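Long-range contacts in chitinase (Thermococcus chitonophagus, PDB 5XSW), which probably hydrolyses internal glycosidic linkages of chitin as an endochitinase, the present chain joining a beta-strand domain to a mostly helical domain that holds bound sugar: residues Tyr26-Trp31 with Pro416-Asp421; Ile38-Thr43 with Val66-Thr71; Ile110-Ile115 with Met302-Leu307; Glu117-Trp122 with Leu132-Lys137; Asp394-Trp399 with Gly444-Tyr449. One frame throughout, in Å; residues are numbered along the deposited sequence.

Interaction 1 of 5, residues Tyr26-Trp31 with Pro416-Asp421; sequences YVWNGW and PGAISD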
# COMPACT_ATOMS: atom_id res chain seq x y z
N TYR A 26 24.34 -1.01 -0.25
CA TYR A 26 23.47 -1.10 0.92
C TYR A 26 24.28 -1.22 2.18
O TYR A 26 25.17 -2.06 2.29
CB TYR A 26 22.52 -2.32 0.82
CG TYR A 26 21.79 -2.55 2.11
CD1 TYR A 26 20.80 -1.66 2.52
CD2 TYR A 26 22.11 -3.61 2.94
CE1 TYR A 26 20.14 -1.82 3.73
CE2 TYR A 26 21.45 -3.78 4.17
CZ TYR A 26 20.47 -2.87 4.54
OH TYR A 26 19.81 -2.97 5.73
N VAL A 27 23.98 -0.37 3.17
CA VAL A 27 24.42 -0.65 4.53
C VAL A 27 23.22 -0.35 5.47
O VAL A 27 22.36 0.47 5.14
CB VAL A 27 25.68 0.21 4.96
CG1 VAL A 27 26.74 0.22 3.87
CG2 VAL A 27 25.31 1.59 5.34
N TRP A 28 23.18 -1.05 6.60
CA TRP A 28 22.12 -0.97 7.58
C TRP A 28 21.81 0.45 7.95
O TRP A 28 22.72 1.20 8.31
CB TRP A 28 22.50 -1.75 8.82
CG TRP A 28 21.52 -1.57 9.92
CD1 TRP A 28 21.64 -0.75 11.02
CD2 TRP A 28 20.26 -2.28 10.07
NE1 TRP A 28 20.52 -0.87 11.82
CE2 TRP A 28 19.67 -1.82 11.28
CE3 TRP A 28 19.60 -3.26 9.30
CZ2 TRP A 28 18.43 -2.29 11.73
CZ3 TRP A 28 18.35 -3.73 9.75
CH2 TRP A 28 17.79 -3.27 10.97
N ASN A 29 20.55 0.84 7.77
CA ASN A 29 20.04 2.16 8.15
C ASN A 29 20.57 3.28 7.27
O ASN A 29 20.29 4.42 7.50
CB ASN A 29 20.37 2.47 9.61
CG ASN A 29 19.23 3.17 10.33
OD1 ASN A 29 18.10 3.19 9.83
ND2 ASN A 29 19.50 3.71 11.53
N GLY A 30 21.33 2.95 6.24
CA GLY A 30 21.88 3.99 5.39
C GLY A 30 21.58 3.80 3.91
O GLY A 30 22.34 4.29 3.05
N TRP A 31 20.48 3.12 3.60
CA TRP A 31 20.17 2.86 2.19
C TRP A 31 19.59 4.11 1.57
O TRP A 31 19.77 4.42 0.38
CB TRP A 31 19.20 1.67 2.07
CG TRP A 31 18.74 1.36 0.67
CD1 TRP A 31 19.39 0.57 -0.26
CD2 TRP A 31 17.53 1.82 0.03
NE1 TRP A 31 18.66 0.54 -1.43
CE2 TRP A 31 17.52 1.29 -1.28
CE3 TRP A 31 16.48 2.65 0.43
CZ2 TRP A 31 16.49 1.54 -2.17
CZ3 TRP A 31 15.46 2.92 -0.47
CH2 TRP A 31 15.48 2.36 -1.77
N PRO A 416 20.37 -8.47 2.01
CA PRO A 416 21.77 -8.86 1.90
C PRO A 416 22.71 -7.71 2.21
O PRO A 416 22.53 -6.61 1.68
CB PRO A 416 21.90 -9.26 0.42
CG PRO A 416 20.54 -9.69 0.04
CD PRO A 416 19.62 -8.76 0.78
N GLY A 417 23.72 -7.97 3.04
CA GLY A 417 24.69 -6.94 3.38
C GLY A 417 24.48 -6.44 4.79
O GLY A 417 25.30 -5.68 5.31
N ALA A 418 23.37 -6.81 5.41
CA ALA A 418 23.13 -6.32 6.76
C ALA A 418 23.90 -7.17 7.75
O ALA A 418 24.49 -6.65 8.68
CB ALA A 418 21.63 -6.33 7.10
N ILE A 419 23.83 -8.48 7.58
CA ILE A 419 24.52 -9.40 8.46
C ILE A 419 25.22 -10.42 7.55
O ILE A 419 24.56 -11.10 6.77
CB ILE A 419 23.55 -10.13 9.42
CG1 ILE A 419 22.62 -9.14 10.15
CG2 ILE A 419 24.33 -11.05 10.40
CD1 ILE A 419 21.59 -9.81 11.07
N SER A 420 26.56 -10.49 7.61
CA SER A 420 27.28 -11.42 6.72
C SER A 420 27.07 -12.85 7.14
O SER A 420 26.62 -13.11 8.27
CB SER A 420 28.78 -11.12 6.73
OG SER A 420 29.33 -11.41 8.00
N ASP A 421 27.43 -13.80 6.27
CA ASP A 421 27.33 -15.22 6.62
C ASP A 421 28.14 -15.54 7.87
O ASP A 421 27.69 -16.27 8.75
CB ASP A 421 27.79 -16.10 5.47
CG ASP A 421 26.83 -16.06 4.31
OD1 ASP A 421 26.27 -14.97 4.08
OD2 ASP A 421 26.61 -17.09 3.64
O HOH W 1 25.42 -3.01 7.11

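Interaction 2 of 5, residues Ile38-Thr43 with Val66-Thr71; sequences ITFETT and VTIDLT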
# COMPACT_ATOMS: atom_id res chain seq x y z
N ILE A 38 17.56 20.99 7.83
CA ILE A 38 18.92 21.11 8.38
C ILE A 38 18.86 22.44 9.18
O ILE A 38 18.38 23.44 8.66
CB ILE A 38 20.02 21.23 7.31
CG1 ILE A 38 20.00 20.07 6.31
CG2 ILE A 38 21.45 21.28 7.94
CD1 ILE A 38 19.19 20.39 5.08
N THR A 39 19.31 22.44 10.43
CA THR A 39 19.35 23.73 11.14
C THR A 39 20.81 24.16 11.35
O THR A 39 21.73 23.34 11.42
CB THR A 39 18.66 23.68 12.51
OG1 THR A 39 19.15 22.55 13.27
CG2 THR A 39 17.13 23.59 12.39
N PHE A 40 21.01 25.46 11.49
CA PHE A 40 22.29 25.89 12.02
C PHE A 40 22.07 27.23 12.73
O PHE A 40 20.99 27.81 12.65
CB PHE A 40 23.35 26.00 10.91
CG PHE A 40 23.06 27.11 9.89
CD1 PHE A 40 23.51 28.42 10.09
CD2 PHE A 40 22.35 26.82 8.72
CE1 PHE A 40 23.25 29.44 9.13
CE2 PHE A 40 22.07 27.80 7.76
CZ PHE A 40 22.53 29.15 7.96
N GLU A 41 23.11 27.71 13.41
CA GLU A 41 22.98 28.96 14.16
C GLU A 41 23.96 29.99 13.62
O GLU A 41 25.05 29.64 13.18
CB GLU A 41 23.18 28.71 15.66
CG GLU A 41 21.99 27.98 16.27
CD GLU A 41 22.29 27.38 17.66
OE1 GLU A 41 21.34 27.23 18.45
OE2 GLU A 41 23.45 27.03 17.97
N THR A 42 23.51 31.24 13.60
CA THR A 42 24.38 32.38 13.34
C THR A 42 23.74 33.64 13.96
O THR A 42 22.51 33.74 14.08
CB THR A 42 24.61 32.59 11.84
OG1 THR A 42 25.34 33.80 11.61
CG2 THR A 42 23.24 32.67 11.09
N THR A 43 24.58 34.58 14.41
CA THR A 43 24.08 35.89 14.84
C THR A 43 24.12 36.87 13.68
O THR A 43 23.62 38.00 13.78
CB THR A 43 24.94 36.45 16.02
OG1 THR A 43 26.32 36.46 15.63
CG2 THR A 43 24.80 35.58 17.24
N VAL A 66 18.60 29.13 12.01
CA VAL A 66 18.22 29.10 10.60
C VAL A 66 17.78 27.65 10.25
O VAL A 66 18.47 26.71 10.61
CB VAL A 66 19.37 29.54 9.67
CG1 VAL A 66 18.95 29.52 8.18
CG2 VAL A 66 19.85 30.99 10.03
N THR A 67 16.66 27.48 9.56
CA THR A 67 16.17 26.13 9.18
C THR A 67 16.09 26.02 7.67
O THR A 67 15.36 26.80 7.04
CB THR A 67 14.80 25.87 9.78
OG1 THR A 67 14.88 26.09 11.20
CG2 THR A 67 14.32 24.37 9.44
N ILE A 68 16.87 25.11 7.09
CA ILE A 68 16.88 24.90 5.66
C ILE A 68 15.95 23.73 5.33
O ILE A 68 16.13 22.64 5.88
CB ILE A 68 18.25 24.59 5.13
CG1 ILE A 68 19.22 25.78 5.37
CG2 ILE A 68 18.16 24.26 3.62
CD1 ILE A 68 20.68 25.33 5.17
N ASP A 69 14.99 23.96 4.44
CA ASP A 69 14.06 22.91 3.96
C ASP A 69 14.44 22.56 2.52
O ASP A 69 14.39 23.42 1.66
CB ASP A 69 12.61 23.42 4.08
CG ASP A 69 11.54 22.42 3.55
OD1 ASP A 69 11.90 21.38 2.99
OD2 ASP A 69 10.35 22.72 3.67
N LEU A 70 14.87 21.31 2.28
CA LEU A 70 15.35 20.92 0.98
C LEU A 70 14.22 20.59 -0.00
O LEU A 70 14.50 20.28 -1.15
CB LEU A 70 16.28 19.71 1.10
CG LEU A 70 17.53 19.90 1.95
CD1 LEU A 70 18.26 18.57 2.15
CD2 LEU A 70 18.48 20.95 1.26
N THR A 71 12.98 20.69 0.48
CA THR A 71 11.75 20.43 -0.29
C THR A 71 11.91 19.22 -1.20
O THR A 71 12.03 18.10 -0.70
CB THR A 71 11.27 21.72 -1.11
OG1 THR A 71 12.19 22.03 -2.15
CG2 THR A 71 11.13 22.89 -0.18

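Interaction 3 of 5, residues Ile110-Ile115 with Met302-Leu307; sequences IIYPTI and MERELL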
# COMPACT_ATOMS: atom_id res chain seq x y z
N ILE A 110 11.38 9.50 20.02
CA ILE A 110 10.51 8.34 20.12
C ILE A 110 10.98 7.44 21.22
O ILE A 110 12.21 7.19 21.37
CB ILE A 110 10.44 7.58 18.75
CG1 ILE A 110 9.44 6.44 18.85
CG2 ILE A 110 11.82 7.07 18.31
CD1 ILE A 110 8.92 6.02 17.36
N ILE A 111 10.03 6.99 22.02
CA ILE A 111 10.35 6.11 23.15
C ILE A 111 10.28 4.63 22.81
O ILE A 111 9.19 4.13 22.44
CB ILE A 111 9.43 6.37 24.35
CG1 ILE A 111 9.58 7.84 24.86
CG2 ILE A 111 9.71 5.29 25.51
CD1 ILE A 111 8.41 8.22 25.80
N TYR A 112 11.41 3.92 22.91
CA TYR A 112 11.41 2.47 22.76
C TYR A 112 11.94 1.87 24.07
O TYR A 112 13.12 1.83 24.28
CB TYR A 112 12.30 2.02 21.59
CG TYR A 112 11.57 2.17 20.25
CD1 TYR A 112 10.42 1.41 19.99
CD2 TYR A 112 12.00 3.10 19.30
CE1 TYR A 112 9.69 1.58 18.75
CE2 TYR A 112 11.30 3.27 18.08
CZ TYR A 112 10.15 2.47 17.83
OH TYR A 112 9.47 2.63 16.63
N PRO A 113 11.06 1.36 24.90
CA PRO A 113 11.51 0.97 26.24
C PRO A 113 12.49 -0.20 26.22
O PRO A 113 12.48 -1.04 25.33
CB PRO A 113 10.22 0.56 26.94
CG PRO A 113 9.05 1.05 26.01
CD PRO A 113 9.61 1.14 24.66
N THR A 114 13.35 -0.25 27.23
CA THR A 114 14.20 -1.42 27.46
C THR A 114 13.43 -2.46 28.27
O THR A 114 12.93 -2.20 29.36
CB THR A 114 15.50 -1.01 28.20
OG1 THR A 114 16.22 -0.20 27.31
CG2 THR A 114 16.38 -2.27 28.51
N ILE A 115 13.28 -3.64 27.72
CA ILE A 115 12.54 -4.68 28.43
C ILE A 115 13.51 -5.32 29.48
O ILE A 115 13.14 -5.53 30.63
CB ILE A 115 12.03 -5.80 27.48
CG1 ILE A 115 11.27 -5.22 26.26
CG2 ILE A 115 11.25 -6.87 28.29
CD1 ILE A 115 10.10 -4.35 26.68
N MET A 302 4.75 1.46 12.27
CA MET A 302 4.73 2.48 11.25
C MET A 302 3.79 3.61 11.65
O MET A 302 4.11 4.76 11.46
CB MET A 302 4.29 1.89 9.91
CG MET A 302 4.06 2.92 8.82
SD MET A 302 2.40 3.63 8.84
CE MET A 302 1.45 2.31 8.10
N GLU A 303 2.64 3.28 12.21
CA GLU A 303 1.70 4.32 12.60
C GLU A 303 2.33 5.21 13.67
O GLU A 303 2.28 6.43 13.56
CB GLU A 303 0.44 3.70 13.18
CG GLU A 303 -0.30 2.73 12.28
CD GLU A 303 -1.44 2.06 13.00
OE1 GLU A 303 -2.10 2.73 13.80
OE2 GLU A 303 -1.68 0.86 12.77
N ARG A 304 2.95 4.59 14.66
CA ARG A 304 3.56 5.32 15.76
C ARG A 304 4.70 6.19 15.28
O ARG A 304 4.80 7.34 15.66
CB ARG A 304 4.06 4.34 16.82
CG ARG A 304 4.46 4.99 18.13
CD ARG A 304 4.40 3.99 19.27
NE ARG A 304 4.88 4.50 20.54
CZ ARG A 304 6.13 4.41 20.96
NH1 ARG A 304 7.06 3.85 20.20
NH2 ARG A 304 6.47 4.90 22.14
N GLU A 305 5.54 5.64 14.41
CA GLU A 305 6.65 6.37 13.80
C GLU A 305 6.16 7.54 12.97
O GLU A 305 6.79 8.63 12.96
CB GLU A 305 7.55 5.46 12.93
CG GLU A 305 8.41 4.38 13.73
CD GLU A 305 9.81 4.90 14.18
OE1 GLU A 305 10.12 6.07 13.88
OE2 GLU A 305 10.62 4.10 14.77
N LEU A 306 5.05 7.35 12.26
CA LEU A 306 4.52 8.43 11.42
C LEU A 306 4.02 9.60 12.32
O LEU A 306 4.23 10.79 12.00
CB LEU A 306 3.34 7.92 10.55
CG LEU A 306 2.64 8.96 9.71
CD1 LEU A 306 3.54 9.54 8.63
CD2 LEU A 306 1.39 8.27 9.06
N LEU A 307 3.29 9.26 13.37
CA LEU A 307 2.79 10.27 14.30
C LEU A 307 3.99 11.07 14.86
O LEU A 307 4.01 12.30 14.83
CB LEU A 307 1.98 9.63 15.40
CG LEU A 307 0.55 9.25 14.91
CD1 LEU A 307 -0.18 8.30 15.83
CD2 LEU A 307 -0.36 10.47 14.59
O HOH W 2 6.82 2.45 17.68

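Interaction 4 of 5, residues Glu117-Trp122 with Leu132-Lys137; sequences ELPASW and LIADPK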
# COMPACT_ATOMS: atom_id res chain seq x y z
N GLU A 117 18.14 -6.68 29.80
CA GLU A 117 19.45 -6.70 29.15
C GLU A 117 20.25 -7.89 29.66
O GLU A 117 20.03 -8.31 30.79
CB GLU A 117 20.22 -5.40 29.46
CG GLU A 117 19.62 -4.15 28.88
CD GLU A 117 20.54 -2.95 29.08
OE1 GLU A 117 21.49 -3.07 29.89
OE2 GLU A 117 20.32 -1.90 28.43
N LEU A 118 21.12 -8.44 28.82
CA LEU A 118 22.00 -9.52 29.23
C LEU A 118 22.96 -8.94 30.26
O LEU A 118 23.28 -7.75 30.18
CB LEU A 118 22.80 -10.06 28.05
CG LEU A 118 22.01 -10.89 27.02
CD1 LEU A 118 22.81 -11.15 25.77
CD2 LEU A 118 21.59 -12.20 27.66
N PRO A 119 23.44 -9.77 31.19
CA PRO A 119 24.48 -9.28 32.12
C PRO A 119 25.61 -8.59 31.38
O PRO A 119 26.01 -8.99 30.27
CB PRO A 119 24.95 -10.56 32.81
CG PRO A 119 23.69 -11.40 32.90
CD PRO A 119 22.97 -11.12 31.57
N ALA A 120 26.09 -7.51 31.98
CA ALA A 120 27.20 -6.77 31.41
C ALA A 120 28.45 -7.64 31.19
O ALA A 120 29.25 -7.38 30.28
CB ALA A 120 27.53 -5.56 32.33
N SER A 121 28.61 -8.69 31.98
CA SER A 121 29.73 -9.59 31.71
C SER A 121 29.63 -10.44 30.43
O SER A 121 30.64 -11.01 29.98
CB SER A 121 29.93 -10.53 32.89
OG SER A 121 28.78 -11.31 33.10
N TRP A 122 28.43 -10.51 29.82
CA TRP A 122 28.27 -11.31 28.59
C TRP A 122 29.15 -10.82 27.45
O TRP A 122 29.20 -9.62 27.16
CB TRP A 122 26.78 -11.32 28.12
CG TRP A 122 26.57 -12.35 27.07
CD1 TRP A 122 26.19 -13.65 27.25
CD2 TRP A 122 26.78 -12.18 25.67
NE1 TRP A 122 26.14 -14.29 26.03
CE2 TRP A 122 26.51 -13.41 25.06
CE3 TRP A 122 27.18 -11.09 24.88
CZ2 TRP A 122 26.62 -13.59 23.68
CZ3 TRP A 122 27.29 -11.27 23.51
CH2 TRP A 122 27.00 -12.52 22.93
N LEU A 132 24.54 -15.22 31.47
CA LEU A 132 23.20 -15.17 30.90
C LEU A 132 22.19 -14.78 31.92
O LEU A 132 21.26 -14.08 31.60
CB LEU A 132 22.79 -16.54 30.29
CG LEU A 132 23.60 -17.02 29.11
CD1 LEU A 132 23.25 -18.49 28.73
CD2 LEU A 132 23.45 -16.13 27.86
N ILE A 133 22.31 -15.29 33.14
CA ILE A 133 21.28 -15.11 34.16
C ILE A 133 21.82 -14.28 35.32
O ILE A 133 22.66 -14.74 36.09
CB ILE A 133 20.75 -16.43 34.68
CG1 ILE A 133 20.20 -17.29 33.50
CG2 ILE A 133 19.72 -16.20 35.78
CD1 ILE A 133 19.42 -18.54 33.95
N ALA A 134 21.35 -13.05 35.43
CA ALA A 134 21.85 -12.13 36.46
C ALA A 134 21.39 -12.59 37.82
O ALA A 134 22.13 -12.57 38.79
CB ALA A 134 21.36 -10.69 36.19
N ASP A 135 20.14 -13.01 37.89
CA ASP A 135 19.52 -13.24 39.18
C ASP A 135 18.55 -14.41 39.07
O ASP A 135 17.36 -14.24 38.80
CB ASP A 135 18.85 -11.94 39.63
CG ASP A 135 17.98 -12.09 40.89
OD1 ASP A 135 17.94 -13.16 41.51
OD2 ASP A 135 17.33 -11.09 41.27
N PRO A 136 19.06 -15.62 39.34
CA PRO A 136 18.25 -16.82 39.17
C PRO A 136 16.93 -16.86 39.91
O PRO A 136 15.98 -17.43 39.38
CB PRO A 136 19.19 -17.94 39.69
CG PRO A 136 20.51 -17.45 39.37
CD PRO A 136 20.47 -15.95 39.63
N LYS A 137 16.86 -16.33 41.12
CA LYS A 137 15.62 -16.42 41.86
C LYS A 137 14.50 -15.64 41.15
O LYS A 137 13.32 -16.06 41.12
CB LYS A 137 15.81 -15.88 43.27
CG LYS A 137 14.51 -15.87 44.08
CD LYS A 137 14.74 -16.17 45.56
CE LYS A 137 14.27 -15.01 46.44
NZ LYS A 137 15.06 -13.75 46.20

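Interaction 5 of 5, residues Asp394-Trp399 with Gly444-Tyr449; sequences DANLTW and GDHISY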
# COMPACT_ATOMS: atom_id res chain seq x y z
N ASP A 394 3.25 -21.21 28.14
CA ASP A 394 4.64 -21.71 28.16
C ASP A 394 4.75 -22.88 27.19
O ASP A 394 3.73 -23.47 26.82
CB ASP A 394 5.01 -22.11 29.60
CG ASP A 394 6.54 -22.20 29.84
OD1 ASP A 394 7.37 -22.00 28.92
OD2 ASP A 394 6.89 -22.46 31.02
N ALA A 395 5.96 -23.20 26.74
CA ALA A 395 6.12 -24.26 25.76
C ALA A 395 7.55 -24.74 25.88
O ALA A 395 8.43 -23.92 26.12
CB ALA A 395 5.87 -23.73 24.29
N ASN A 396 7.78 -26.03 25.67
CA ASN A 396 9.15 -26.53 25.46
C ASN A 396 9.66 -26.19 24.09
O ASN A 396 9.02 -26.48 23.07
CB ASN A 396 9.16 -28.07 25.62
CG ASN A 396 8.68 -28.51 26.97
OD1 ASN A 396 8.65 -27.75 27.92
ND2 ASN A 396 8.29 -29.76 27.06
N LEU A 397 10.83 -25.58 24.02
CA LEU A 397 11.47 -25.35 22.74
C LEU A 397 12.72 -26.22 22.67
O LEU A 397 13.55 -26.14 23.58
CB LEU A 397 11.87 -23.88 22.57
CG LEU A 397 10.80 -22.83 22.91
CD1 LEU A 397 11.36 -21.40 22.79
CD2 LEU A 397 9.63 -23.04 21.91
N THR A 398 12.89 -26.95 21.58
CA THR A 398 14.02 -27.84 21.37
C THR A 398 14.99 -27.11 20.50
O THR A 398 14.65 -26.05 19.91
CB THR A 398 13.60 -29.14 20.65
OG1 THR A 398 13.17 -28.81 19.33
CG2 THR A 398 12.46 -29.83 21.39
N TRP A 399 16.19 -27.67 20.34
CA TRP A 399 17.17 -27.01 19.49
C TRP A 399 16.64 -26.88 18.05
O TRP A 399 16.82 -25.85 17.41
CB TRP A 399 18.56 -27.73 19.46
CG TRP A 399 19.42 -27.03 18.43
CD1 TRP A 399 19.93 -27.55 17.25
CD2 TRP A 399 19.80 -25.64 18.44
NE1 TRP A 399 20.61 -26.56 16.55
CE2 TRP A 399 20.55 -25.39 17.28
CE3 TRP A 399 19.59 -24.59 19.35
CZ2 TRP A 399 21.06 -24.16 16.99
CZ3 TRP A 399 20.08 -23.37 19.06
CH2 TRP A 399 20.82 -23.15 17.90
N GLY A 444 17.98 -30.68 30.31
CA GLY A 444 18.85 -30.72 29.12
C GLY A 444 18.22 -30.96 27.76
O GLY A 444 18.89 -30.86 26.72
N ASP A 445 16.93 -31.28 27.72
CA ASP A 445 16.30 -31.63 26.43
C ASP A 445 15.46 -30.49 25.78
O ASP A 445 14.90 -30.68 24.70
CB ASP A 445 15.37 -32.85 26.62
CG ASP A 445 14.56 -32.80 27.93
OD1 ASP A 445 14.85 -31.94 28.84
OD2 ASP A 445 13.62 -33.66 28.06
N HIS A 446 15.36 -29.34 26.46
CA HIS A 446 14.62 -28.19 25.89
C HIS A 446 14.89 -26.98 26.76
O HIS A 446 15.47 -27.12 27.84
CB HIS A 446 13.11 -28.47 25.84
CG HIS A 446 12.53 -28.76 27.19
ND1 HIS A 446 12.36 -30.05 27.67
CD2 HIS A 446 12.07 -27.94 28.16
CE1 HIS A 446 11.85 -30.00 28.89
NE2 HIS A 446 11.66 -28.74 29.21
N ILE A 447 14.52 -25.78 26.27
CA ILE A 447 14.44 -24.62 27.13
C ILE A 447 12.94 -24.20 27.22
O ILE A 447 12.07 -24.81 26.61
CB ILE A 447 15.28 -23.41 26.59
CG1 ILE A 447 14.77 -22.97 25.22
CG2 ILE A 447 16.77 -23.77 26.50
CD1 ILE A 447 15.47 -21.74 24.70
N SER A 448 12.67 -23.20 28.03
CA SER A 448 11.32 -22.75 28.27
C SER A 448 11.02 -21.48 27.44
O SER A 448 11.82 -20.54 27.44
CB SER A 448 11.11 -22.41 29.72
OG SER A 448 9.90 -21.66 29.89
N TYR A 449 9.87 -21.46 26.76
CA TYR A 449 9.47 -20.24 26.04
C TYR A 449 9.32 -19.09 27.06
O TYR A 449 9.95 -18.05 26.96
CB TYR A 449 8.17 -20.46 25.28
CG TYR A 449 7.66 -19.15 24.70
CD1 TYR A 449 8.13 -18.68 23.50
CD2 TYR A 449 6.71 -18.42 25.38
CE1 TYR A 449 7.63 -17.45 22.92
CE2 TYR A 449 6.20 -17.18 24.84
CZ TYR A 449 6.67 -16.75 23.62
OH TYR A 449 6.16 -15.57 23.12

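Interaction 1 of 5, residues Tyr26-Trp31 with Pro416-Asp421
Tyr26 and Trp28, where the chain enters the type II beta turn Val27-Gly30 of the N-terminal beta domain, meet the loop Pro416-Ala418 of the helical domain, so this surface contact joins the two domains. The tyrosine does most of the touching. With CG anti to the backbone N (chi1 171°), the ring lies against the loop through one side: CD2 is 3.3 Å from Pro416 O, and CE2 is 3.8 Å from Ala418 N, which sits near the ring plane at its edge. The methyl of Ala418 is the bump that both aromatics share, its CB lying 3.9 Å from Tyr26 CE2 and 4.3 Å from Trp28 CE3. No direct hydrogen bond crosses. Instead a water accepts from Trp28 N at 3.0 Å and donates to Gly417 O at 3.2 Å. Gly417, at backbone angles that favour glycine, lies close beside the CD2 side of the Tyr26 ring. The aromatic polar ends are anchored further on, Tyr26 OH on Asp266 and Trp28 NE1 on the carbonyl of Pro467. One loop lies between strands 12-21 and 32-41, the other between helices 399-412 and 421-439, the latter helix opening with a capping box of Ser420 and Glu423.

Interaction 2 of 5, residues Ile38-Thr43 with Val66-Thr71
Val66 fits against the flat of Phe40, its CB standing over one face of the ring 3.8 Å from the centroid in a CH-pi contact. CG1 of the valine reaches Phe40 CE2 at 3.6 Å, while CG2 lies nearer CE1, so the branched end straddles the outer part of the ring. Phe40 CG sits between its backbone N and carbonyl carbon (chi1 66°), and it is the far part of the ring, CE1, CE2 and CZ, that lies against the valine. Ile68 CD1 comes to the ring edge instead, 3.8 Å from Phe40 CE2. Further along the same face, Ile38 CD1 nestles among the branches of Leu70, 3.6 Å from its CD1. On the reverse face Thr39 and Thr67 lie side by side, Thr39 CG2 being 3.6 Å from Thr67 OG1. Antiparallel pairing sets this register: Ile38 with Ile68 and Phe40 with Val66 each exchange two backbone bonds. The chemistry is therefore divided, with one greasy face turned to Ile49 and Ile86 within the beta-sandwich and one hydroxyl-bearing face, where Thr39 OG1 bonds His103.

Interaction 3 of 5, residues Ile110-Ile115 with Met302-Leu307
Arg304 on helix 288-311 grasps the backbone of the passing segment Ile110-Tyr112 at the carbonyl of Ile111. Its CB bond points toward that segment, CG is anti to the backbone N, and the chain runs extended from CG to NE; Ile152 and Tyr315 also touch the side chain. NE turns to a salt bridge with Glu328. Beyond CZ the guanidinium takes Ile111 O end-on: NH2 bonds it at 2.8 Å in the carbonyl plane, on a lone pair, and NH1 bonds the same oxygen at 3.1 Å, less straight at 139°. NH1 also passes 3.8 Å from Ile110 CG1 and donates to a water that in turn donates to Tyr112 OH, while NH2 has a further partner in Tyr154 OH. The tyrosine ring stands 70° from the guanidinium plane. Its OH donates to Glu305 OE2 at 2.6 Å, from 37° above the carboxylate plane; Ile110 CD1 lies 3.5 Å from Glu305 CD, and Arg106 pairs with OE1 of this glutamate. Several polar groups thus clasp one chain against a helix side. The arrangement is an end-on arginine with NH1 and NH2 both bonded to one backbone carbonyl, fastening the linker after strand 98-104 to helix 288-311.

Interaction 4 of 5, residues Glu117-Trp122 with Leu132-Lys137
Leu132 turns its CD2 methyl to the pyrrole side of the Trp122 indole, 3.7 Å from both NE1 and CD1, the two side chains running at a slant to each other. The CB bond of Leu132 heads away from the segment Glu117-Trp122, and CG lies beside its own backbone N (chi1 -64°); it is the CD2 branch, not the extended CD1, that makes the approach. Trp122, by contrast, starts out toward its partner, with CG anti to the backbone N (chi1 -168°). Leu118, of the same segment as the tryptophan, lays CD1 over one face of the indole, 4.1 Å above the plane and toward the rim, while its CD2 is 4.4 Å from Leu132 CD2. Pro119 faces the opposing backbone: its ring presents CD to Leu132 O at 3.4 Å and CG to the methyl of Ala134, whose CB lies 4.1 Å off. A type I beta turn, closed by Trp122 N to Pro119 O at 2.9 Å, has Pro119 and Trp122 at its two ends, both pointing toward the segment Leu132-Lys137. Helices 421-439 and 449-461 carry on the apolar cluster, Ala434, Leu438 and Val459 all touching Leu132. No hydrogen bond crosses between the segments, so the hold rests on burying hydrocarbon, with Pro119 and Ala134 at its more exposed end; a nearby polar bond is Ser121 OG with Asp131.

Interaction 5 of 5, residues Asp394-Trp399 with Gly444-Tyr449
Asp394 OD1 receives Ser448 OG at 2.7 Å on its syn lone pair, the side of the other carboxylate oxygen. The same oxygen accepts Ala395 N at 2.9 Å, from 35° above the carboxylate plane, and Arg450 N as well, so three donors converge on it. Ser448 OG serves both ways: it gives its proton to Asp394 and accepts from Tyr451 N as the N-cap of helix 449-461. Leu397 and Ile447 form an antiparallel hydrogen-bonded pair, with Leu397 N to Ile447 O nearly straight at 175° and Ile447 N returning to Leu397 O, while Tyr449 N reaches Ala395 O at 2.9 Å. Asn396 lays its amide flat over His446, the planes 20° apart and CG 3.6 Å above the ring centre; OD1 and His446 NE2 come to 3.4 Å but at too poor an angle for a hydrogen bond. On the face opposite Asn396, Leu397 CD1 packs 3.9 Å from Tyr449 CA at the edge of the tyrosine ring, whose OH bonds the carbonyl of Ala189. Both strands run straight into helices, Thr398 and Asp401 making a capping box at helix 399-412. The motif is a two-stranded antiparallel ribbon from which two helices start, each with a hydroxyl N-cap.

Overall arrangement
From the N terminus, the loop at Tyr26-Trp31 is the first to be engaged, but interaction 1 closes only at Pro416-Asp421, late in the chain, tying beta domain to helical domain. Interactions 2, 3 and 4 all lie within that span. Interaction 2 closes early, inside the beta domain. The chain leaving that domain is held by interaction 3 against helix 288-311, near the centre of the molecule, and interaction 4 lies within its span, the segments 110-115 and 117-122 being almost consecutive. Interaction 5 opens before interaction 1 closes and ends after it, so these two cross. Interactions 4 and 5 lie on the same side of the chain's centre, and interaction 2 lies across it from interaction 5.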